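Viral macrophage inflammatory protein 2 (PDB 2FHT) binds a wide range of chemokine receptors, CXCR4 among them, and blocks infection by several strains of HIV-1. Local coordinates at residues A[22-28]-A[62-68]; A[37-41]-A[51-55]. All blocks are in the same frame, centred on the assembly; numbering follows the deposited sequence.

Contact 1: A[22-28]-A[62-68]; sequences QVLLSSW and LMQQLPV
This is the chemokine fold where its C-terminal helix and the tail that follows pack on the first strand of the sheet. Residues 22-24 form a 3-10 turn, closed by Leu25 N to Gln22 O at 2.9 Å, and lead into the strand from Leu25. Ser26 (phi/psi -106/-42) and Ser27 both face Leu43 of the next strand, a classic beta bulge. The helix runs through Gln65, and the chain then extends alongside the strand; CA-CA distances are 6.8 Å for Gln22-Leu62, 5.2 Å for Ser27-Pro67 and 4.9 Å for Trp28-Val68. Leu62 brings CD1 to 3.9 Å from Leu25 CD2 and CD2 to 3.8 Å from Gln22 CB. Met63 lies over one face of the Trp28 indole, with CG 3.9 Å from the six-membered ring centroid in a CH-pi contact. Met63 SD, 4.8 Å from the same Trp28 centroid, adds a Met-aromatic contact. Trp28 has chi1 66° (p) and chi2 -83°, which allows two weak hydrogen bonds: Trp28 NE1 to Met63 O at 3.2 Å in the last helical turn, and to Leu66 O at 3.3 Å just past it. Leu66 (m, t), the first residue to leave helical geometry, points toward the strand, with Leu66 CD1 3.8 Å from Leu25 CB; Phe42 of strand 39-44 also touches its side chain. Pro67 O accepts a hydrogen bond from Trp28 N at 3.1 Å. Val68 forms a single bridge with Trp28. Its side chain lies over the opposite indole face from Met63, and Val68 CA is 3.1 Å from Trp28 O in a CA-H...O contact.

Contact 2: A[37-41]-A[51-55]; sequences KPGVI and CADKS
Two extended strands run antiparallel here, their short axes 4.7 Å apart at closest approach and 144° between directions. Val40 and Ala52 are a hydrogen-bonded pair and satisfy each other's backbone: Val40 N gives to Ala52 O at 3.0 Å, and Ala52 N gives to Val40 O at 2.8 Å. Val40 O also receives a CA-H...O contact from Cys51 CA at 3.5 Å. Ile41 and Cys51 form a non-hydrogen-bonded pair, with CA atoms about 4.6 Å apart. Their backbones bond outward, Ile41 to Tyr29 and Cys51 to Gln16. Gly39 O accepts from Thr31 OG1, and Lys37 NZ is hydrogen-bonded to Cys12 O. This is the hairpin of strands 39-44 and 49-53 in the three-stranded antiparallel sheet of the chemokine fold, and Cys51 SG forms a disulfide with Cys12. On that face Ile41 CG1 is 4.2 Å from Cys51 SG. Val40 CG2 and Ala52 CB, 4.0 Å apart, lie on the other face, toward the helix. Lys54 (chi1 53°, p) reaches back over Pro38 and Val40: Lys54 CG is 3.5 Å from Pro38 O and CE 3.6 Å from Val40 CG1. Asp53 OD1 closes an Asx turn, accepting from Ser55 N and from Ser55 OG, both at 2.9 Å.

Overall arrangement
Contact 2 is nested inside the loop closed by contact 1, and their centres lie about 13 Å apart. The sheet has strand order 25-30, 39-44, 49-53. Contact 1 joins its first strand to helix 57-65 and the residues after it; contact 2 joins the second strand to the third. The two touch directly: Val40 CG1 is 3.7 Å from Trp28 CZ3 and 3.9 Å from Met63 CE, and Met63 SD lies 4.2 Å from Lys54 CB. Trp28, Met63 and Val40 thus pack together, and the helix closes over the sheet face that carries Val40 and Ala52 of the hairpin. Cys51 links the third strand to Cys12 near the N terminus.

Contact 1: A[22-28]-A[62-68]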
ATOM      1  N   GLN A  22      -2.818 -11.732   5.073  1.00 31.81           N
ATOM      2  CA  GLN A  22      -4.091 -11.121   4.756  1.00 35.55           C
ATOM      3  C   GLN A  22      -5.002 -10.846   5.921  1.00 38.63           C
ATOM      4  O   GLN A  22      -5.661  -9.813   5.957  1.00 41.13           O
ATOM      5  CB  GLN A  22      -4.859 -11.967   3.747  1.00 41.99           C
ATOM      6  CG  GLN A  22      -6.244 -11.401   3.452  1.00 49.26           C
ATOM      7  CD  GLN A  22      -6.953 -12.125   2.348  1.00 48.13           C
ATOM      8  OE1 GLN A  22      -6.938 -13.348   2.290  1.00 55.25           O
ATOM      9  NE2 GLN A  22      -7.587 -11.372   1.459  1.00 52.62           N
ATOM     10  N   VAL A  23      -5.088 -11.805   6.838  1.00 45.31           N
ATOM     11  CA  VAL A  23      -5.967 -11.705   8.010  1.00 45.96           C
ATOM     12  C   VAL A  23      -5.649 -10.526   8.925  1.00 44.54           C
ATOM     13  O   VAL A  23      -6.424 -10.207   9.822  1.00 45.74           O
ATOM     14  CB  VAL A  23      -6.021 -13.075   8.786  1.00 49.22           C
ATOM     15  CG1 VAL A  23      -6.776 -12.947  10.110  1.00 50.35           C
ATOM     16  CG2 VAL A  23      -6.698 -14.136   7.913  1.00 44.78           C
ATOM     17  N   LEU A  24      -4.513  -9.877   8.695  1.00 44.44           N
ATOM     18  CA  LEU A  24      -4.128  -8.708   9.485  1.00 43.55           C
ATOM     19  C   LEU A  24      -4.607  -7.411   8.790  1.00 41.04           C
ATOM     20  O   LEU A  24      -4.816  -6.379   9.444  1.00 37.42           O
ATOM     21  CB  LEU A  24      -2.601  -8.681   9.629  1.00 49.24           C
ATOM     22  CG  LEU A  24      -1.899  -7.720  10.606  1.00 54.60           C
ATOM     23  CD1 LEU A  24      -2.295  -8.044  12.050  1.00 50.93           C
ATOM     24  CD2 LEU A  24      -0.368  -7.830  10.433  1.00 50.02           C
ATOM     25  N   LEU A  25      -4.833  -7.513   7.473  1.00 38.12           N
ATOM     26  CA  LEU A  25      -5.209  -6.401   6.587  1.00 28.39           C
ATOM     27  C   LEU A  25      -6.669  -6.189   6.225  1.00 29.94           C
ATOM     28  O   LEU A  25      -7.411  -7.138   5.977  1.00 31.24           O
ATOM     29  CB  LEU A  25      -4.448  -6.536   5.279  1.00 21.80           C
ATOM     30  CG  LEU A  25      -2.923  -6.427   5.183  1.00 27.05           C
ATOM     31  CD1 LEU A  25      -2.276  -6.040   6.488  1.00 23.41           C
ATOM     32  CD2 LEU A  25      -2.340  -7.698   4.633  1.00 28.06           C
ATOM     33  N   SER A  26      -7.035  -4.925   6.051  1.00 24.86           N
ATOM     34  CA  SER A  26      -8.393  -4.586   5.685  1.00 26.53           C
ATOM     35  C   SER A  26      -8.565  -4.148   4.213  1.00 24.46           C
ATOM     36  O   SER A  26      -9.492  -4.598   3.539  1.00 22.18           O
ATOM     37  CB  SER A  26      -8.960  -3.540   6.652  1.00 27.20           C
ATOM     38  OG  SER A  26      -8.587  -2.227   6.287  1.00 37.19           O
ATOM     39  N   SER A  27      -7.642  -3.345   3.693  1.00 22.71           N
ATOM     40  CA  SER A  27      -7.726  -2.865   2.314  1.00 21.06           C
ATOM     41  C   SER A  27      -6.400  -2.278   1.883  1.00 20.47           C
ATOM     42  O   SER A  27      -5.406  -2.353   2.608  1.00 20.73           O
ATOM     43  CB  SER A  27      -8.792  -1.768   2.202  1.00 25.59           C
ATOM     44  OG  SER A  27      -8.483  -0.669   3.056  1.00 23.21           O
ATOM     45  N   TRP A  28      -6.374  -1.678   0.702  1.00 18.79           N
ATOM     46  CA  TRP A  28      -5.139  -1.066   0.226  1.00 19.85           C
ATOM     47  C   TRP A  28      -5.464   0.088  -0.716  1.00 22.98           C
ATOM     48  O   TRP A  28      -6.601   0.219  -1.175  1.00 20.86           O
ATOM     49  CB  TRP A  28      -4.273  -2.098  -0.516  1.00 17.16           C
ATOM     50  CG  TRP A  28      -4.883  -2.605  -1.817  1.00 19.05           C
ATOM     51  CD1 TRP A  28      -5.808  -3.604  -1.960  1.00 16.65           C
ATOM     52  CD2 TRP A  28      -4.603  -2.135  -3.137  1.00 16.92           C
ATOM     53  NE1 TRP A  28      -6.113  -3.781  -3.282  1.00 13.08           N
ATOM     54  CE2 TRP A  28      -5.385  -2.902  -4.027  1.00 17.88           C
ATOM     55  CE3 TRP A  28      -3.760  -1.139  -3.654  1.00 17.80           C
ATOM     56  CZ2 TRP A  28      -5.356  -2.698  -5.409  1.00 22.56           C
ATOM     57  CZ3 TRP A  28      -3.734  -0.939  -5.020  1.00 20.58           C
ATOM     58  CH2 TRP A  28      -4.523  -1.719  -5.885  1.00 22.67           C
ATOM     59  N   LEU A  62      -2.195  -9.875  -2.628  1.00 18.59           N
ATOM     60  CA  LEU A  62      -3.010  -9.153  -1.661  1.00 18.99           C
ATOM     61  C   LEU A  62      -3.867  -8.111  -2.378  1.00 17.52           C
ATOM     62  O   LEU A  62      -4.970  -7.809  -1.946  1.00 22.69           O
ATOM     63  CB  LEU A  62      -2.126  -8.470  -0.611  1.00 20.24           C
ATOM     64  CG  LEU A  62      -1.532  -9.377   0.480  1.00 20.61           C
ATOM     65  CD1 LEU A  62      -0.509  -8.621   1.307  1.00 17.53           C
ATOM     66  CD2 LEU A  62      -2.668  -9.920   1.353  1.00 17.38           C
ATOM     67  N   MET A  63      -3.319  -7.516  -3.434  1.00 20.24           N
ATOM     68  CA  MET A  63      -4.037  -6.517  -4.198  1.00 20.40           C
ATOM     69  C   MET A  63      -5.272  -7.153  -4.830  1.00 20.16           C
ATOM     70  O   MET A  63      -6.317  -6.508  -4.939  1.00 19.68           O
ATOM     71  CB  MET A  63      -3.124  -5.904  -5.257  1.00 19.56           C
ATOM     72  CG  MET A  63      -2.077  -4.974  -4.679  1.00 20.19           C
ATOM     73  SD  MET A  63      -0.742  -4.598  -5.846  1.00 26.58           S
ATOM     74  CE  MET A  63      -1.535  -3.555  -7.022  1.00 17.27           C
ATOM     75  N   GLN A  64      -5.146  -8.424  -5.215  1.00 21.92           N
ATOM     76  CA  GLN A  64      -6.249  -9.178  -5.806  1.00 20.62           C
ATOM     77  C   GLN A  64      -7.291  -9.449  -4.740  1.00 19.72           C
ATOM     78  O   GLN A  64      -8.461  -9.130  -4.909  1.00 20.51           O
ATOM     79  CB  GLN A  64      -5.791 -10.548  -6.293  1.00 22.72           C
ATOM     80  CG  GLN A  64      -5.042 -10.616  -7.591  1.00 32.10           C
ATOM     81  CD  GLN A  64      -4.890 -12.062  -8.069  1.00 32.95           C
ATOM     82  OE1 GLN A  64      -4.687 -12.312  -9.248  1.00 43.65           O
ATOM     83  NE2 GLN A  64      -5.054 -13.019  -7.159  1.00 31.13           N
ATOM     84  N   GLN A  65      -6.877 -10.100  -3.656  1.00 19.70           N
ATOM     85  CA  GLN A  65      -7.823 -10.446  -2.598  1.00 19.72           C
ATOM     86  C   GLN A  65      -8.420  -9.354  -1.734  1.00 19.52           C
ATOM     87  O   GLN A  65      -9.505  -9.535  -1.184  1.00 19.52           O
ATOM     88  CB  GLN A  65      -7.273 -11.565  -1.722  1.00 22.99           C
ATOM     89  CG  GLN A  65      -5.825 -11.456  -1.386  1.00 31.95           C
ATOM     90  CD  GLN A  65      -5.298 -12.743  -0.770  1.00 34.08           C
ATOM     91  OE1 GLN A  65      -4.991 -12.791   0.420  1.00 32.83           O
ATOM     92  NE2 GLN A  65      -5.206 -13.797  -1.586  1.00 29.43           N
ATOM     93  N   LEU A  66      -7.716  -8.231  -1.582  1.00 17.70           N
ATOM     94  CA  LEU A  66      -8.226  -7.149  -0.758  1.00 15.27           C
ATOM     95  C   LEU A  66      -8.903  -6.082  -1.604  1.00 15.10           C
ATOM     96  O   LEU A  66      -8.594  -5.941  -2.787  1.00 15.74           O
ATOM     97  CB  LEU A  66      -7.080  -6.491   0.022  1.00 18.13           C
ATOM     98  CG  LEU A  66      -6.363  -7.268   1.130  1.00 21.24           C
ATOM     99  CD1 LEU A  66      -5.180  -6.447   1.588  1.00 20.99           C
ATOM    100  CD2 LEU A  66      -7.290  -7.559   2.300  1.00 15.04           C
ATOM    101  N   PRO A  67      -9.863  -5.336  -1.016  1.00 14.82           N
ATOM    102  CA  PRO A  67     -10.545  -4.272  -1.771  1.00 18.79           C
ATOM    103  C   PRO A  67      -9.715  -2.974  -1.682  1.00 20.13           C
ATOM    104  O   PRO A  67      -8.944  -2.788  -0.731  1.00 14.08           O
ATOM    105  CB  PRO A  67     -11.860  -4.116  -1.011  1.00 14.94           C
ATOM    106  CG  PRO A  67     -11.428  -4.333   0.388  1.00 15.27           C
ATOM    107  CD  PRO A  67     -10.515  -5.538   0.291  1.00 13.59           C
ATOM    108  N   VAL A  68      -9.805  -2.134  -2.709  1.00 19.64           N
ATOM    109  CA  VAL A  68      -9.104  -0.853  -2.697  1.00 20.16           C
ATOM    110  C   VAL A  68      -9.971   0.084  -1.862  1.00 21.36           C
ATOM    111  O   VAL A  68     -11.198   0.058  -1.954  1.00 18.87           O
ATOM    112  CB  VAL A  68      -8.930  -0.239  -4.110  1.00 17.95           C
ATOM    113  CG1 VAL A  68      -8.581   1.232  -4.002  1.00 22.24           C
ATOM    114  CG2 VAL A  68      -7.823  -0.932  -4.836  1.00 19.82           C
TER

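Contact 2: A[37-41]-A[51-55]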
ATOM      1  N   LYS A  37       9.253   5.782  -6.223  1.00 38.25           N
ATOM      2  CA  LYS A  37       9.118   4.341  -6.088  1.00 43.18           C
ATOM      3  C   LYS A  37       7.664   3.959  -6.248  1.00 44.97           C
ATOM      4  O   LYS A  37       6.798   4.569  -5.652  1.00 52.37           O
ATOM      5  CB  LYS A  37       9.632   3.880  -4.717  1.00 44.39           C
ATOM      6  CG  LYS A  37      11.146   3.936  -4.578  1.00 48.31           C
ATOM      7  CD  LYS A  37      11.656   3.846  -3.138  1.00 49.00           C
ATOM      8  CE  LYS A  37      11.430   2.487  -2.509  1.00 51.91           C
ATOM      9  NZ  LYS A  37      10.066   2.400  -1.925  1.00 56.01           N
ATOM     10  N   PRO A  38       7.369   3.029  -7.157  1.00 44.96           N
ATOM     11  CA  PRO A  38       5.982   2.599  -7.359  1.00 43.39           C
ATOM     12  C   PRO A  38       5.525   1.724  -6.185  1.00 43.44           C
ATOM     13  O   PRO A  38       6.022   0.595  -6.009  1.00 48.70           O
ATOM     14  CB  PRO A  38       6.072   1.776  -8.644  1.00 45.34           C
ATOM     15  CG  PRO A  38       7.465   1.227  -8.605  1.00 45.88           C
ATOM     16  CD  PRO A  38       8.266   2.421  -8.152  1.00 45.65           C
ATOM     17  N   GLY A  39       4.529   2.190  -5.439  1.00 36.16           N
ATOM     18  CA  GLY A  39       4.076   1.407  -4.305  1.00 29.04           C
ATOM     19  C   GLY A  39       2.604   1.374  -3.981  1.00 21.76           C
ATOM     20  O   GLY A  39       1.786   2.008  -4.624  1.00 22.53           O
ATOM     21  N   VAL A  40       2.247   0.490  -3.065  1.00 18.73           N
ATOM     22  CA  VAL A  40       0.867   0.393  -2.612  1.00 16.08           C
ATOM     23  C   VAL A  40       0.902   0.409  -1.099  1.00 14.57           C
ATOM     24  O   VAL A  40       1.879  -0.023  -0.493  1.00 16.41           O
ATOM     25  CB  VAL A  40       0.132  -0.893  -3.103  1.00 18.13           C
ATOM     26  CG1 VAL A  40      -0.050  -0.887  -4.632  1.00 16.79           C
ATOM     27  CG2 VAL A  40       0.849  -2.118  -2.645  1.00 12.73           C
ATOM     28  N   ILE A  41      -0.120   0.986  -0.492  1.00 12.57           N
ATOM     29  CA  ILE A  41      -0.204   1.035   0.957  1.00 16.50           C
ATOM     30  C   ILE A  41      -1.308   0.100   1.463  1.00 16.23           C
ATOM     31  O   ILE A  41      -2.460   0.210   1.040  1.00 18.56           O
ATOM     32  CB  ILE A  41      -0.499   2.474   1.450  1.00 16.59           C
ATOM     33  CG1 ILE A  41       0.631   3.421   1.017  1.00 17.46           C
ATOM     34  CG2 ILE A  41      -0.689   2.485   2.958  1.00 17.66           C
ATOM     35  CD1 ILE A  41       0.295   4.934   1.121  1.00 16.11           C
ATOM     36  N   CYS A  51       3.621   0.188   3.615  1.00 18.33           N
ATOM     37  CA  CYS A  51       4.105   0.340   2.245  1.00 21.47           C
ATOM     38  C   CYS A  51       4.589  -0.972   1.667  1.00 24.20           C
ATOM     39  O   CYS A  51       5.376  -1.684   2.310  1.00 24.88           O
ATOM     40  CB  CYS A  51       5.266   1.326   2.223  1.00 20.20           C
ATOM     41  SG  CYS A  51       4.721   3.027   2.030  1.00 19.21           S
ATOM     42  N   ALA A  52       4.185  -1.267   0.437  1.00 21.64           N
ATOM     43  CA  ALA A  52       4.595  -2.505  -0.185  1.00 21.33           C
ATOM     44  C   ALA A  52       4.983  -2.318  -1.644  1.00 21.16           C
ATOM     45  O   ALA A  52       4.509  -1.407  -2.310  1.00 17.58           O
ATOM     46  CB  ALA A  52       3.493  -3.558  -0.035  1.00 22.86           C
ATOM     47  N   ASP A  53       5.909  -3.161  -2.101  1.00 23.62           N
ATOM     48  CA  ASP A  53       6.452  -3.160  -3.458  1.00 24.01           C
ATOM     49  C   ASP A  53       5.492  -3.924  -4.339  1.00 27.75           C
ATOM     50  O   ASP A  53       5.425  -5.157  -4.264  1.00 26.29           O
ATOM     51  CB  ASP A  53       7.809  -3.879  -3.459  1.00 25.60           C
ATOM     52  CG  ASP A  53       8.496  -3.877  -4.820  1.00 23.88           C
ATOM     53  OD1 ASP A  53       7.843  -3.633  -5.848  1.00 23.67           O
ATOM     54  OD2 ASP A  53       9.717  -4.123  -4.855  1.00 26.36           O
ATOM     55  N   LYS A  54       4.804  -3.203  -5.219  1.00 26.89           N
ATOM     56  CA  LYS A  54       3.827  -3.818  -6.101  1.00 30.14           C
ATOM     57  C   LYS A  54       4.353  -4.807  -7.154  1.00 32.85           C
ATOM     58  O   LYS A  54       3.565  -5.441  -7.854  1.00 34.72           O
ATOM     59  CB  LYS A  54       2.950  -2.737  -6.730  1.00 33.56           C
ATOM     60  CG  LYS A  54       3.714  -1.631  -7.418  1.00 41.11           C
ATOM     61  CD  LYS A  54       2.881  -0.370  -7.470  1.00 48.33           C
ATOM     62  CE  LYS A  54       1.449  -0.637  -7.929  1.00 54.88           C
ATOM     63  NZ  LYS A  54       1.355  -0.991  -9.372  1.00 63.12           N
ATOM     64  N   SER A  55       5.669  -4.940  -7.263  1.00 31.12           N
ATOM     65  CA  SER A  55       6.267  -5.858  -8.222  1.00 31.30           C
ATOM     66  C   SER A  55       6.287  -7.255  -7.635  1.00 33.42           C
ATOM     67  O   SER A  55       6.300  -8.249  -8.360  1.00 41.19           O
ATOM     68  CB  SER A  55       7.700  -5.429  -8.554  1.00 34.31           C
ATOM     69  OG  SER A  55       8.613  -5.849  -7.553  1.00 36.84           O
TER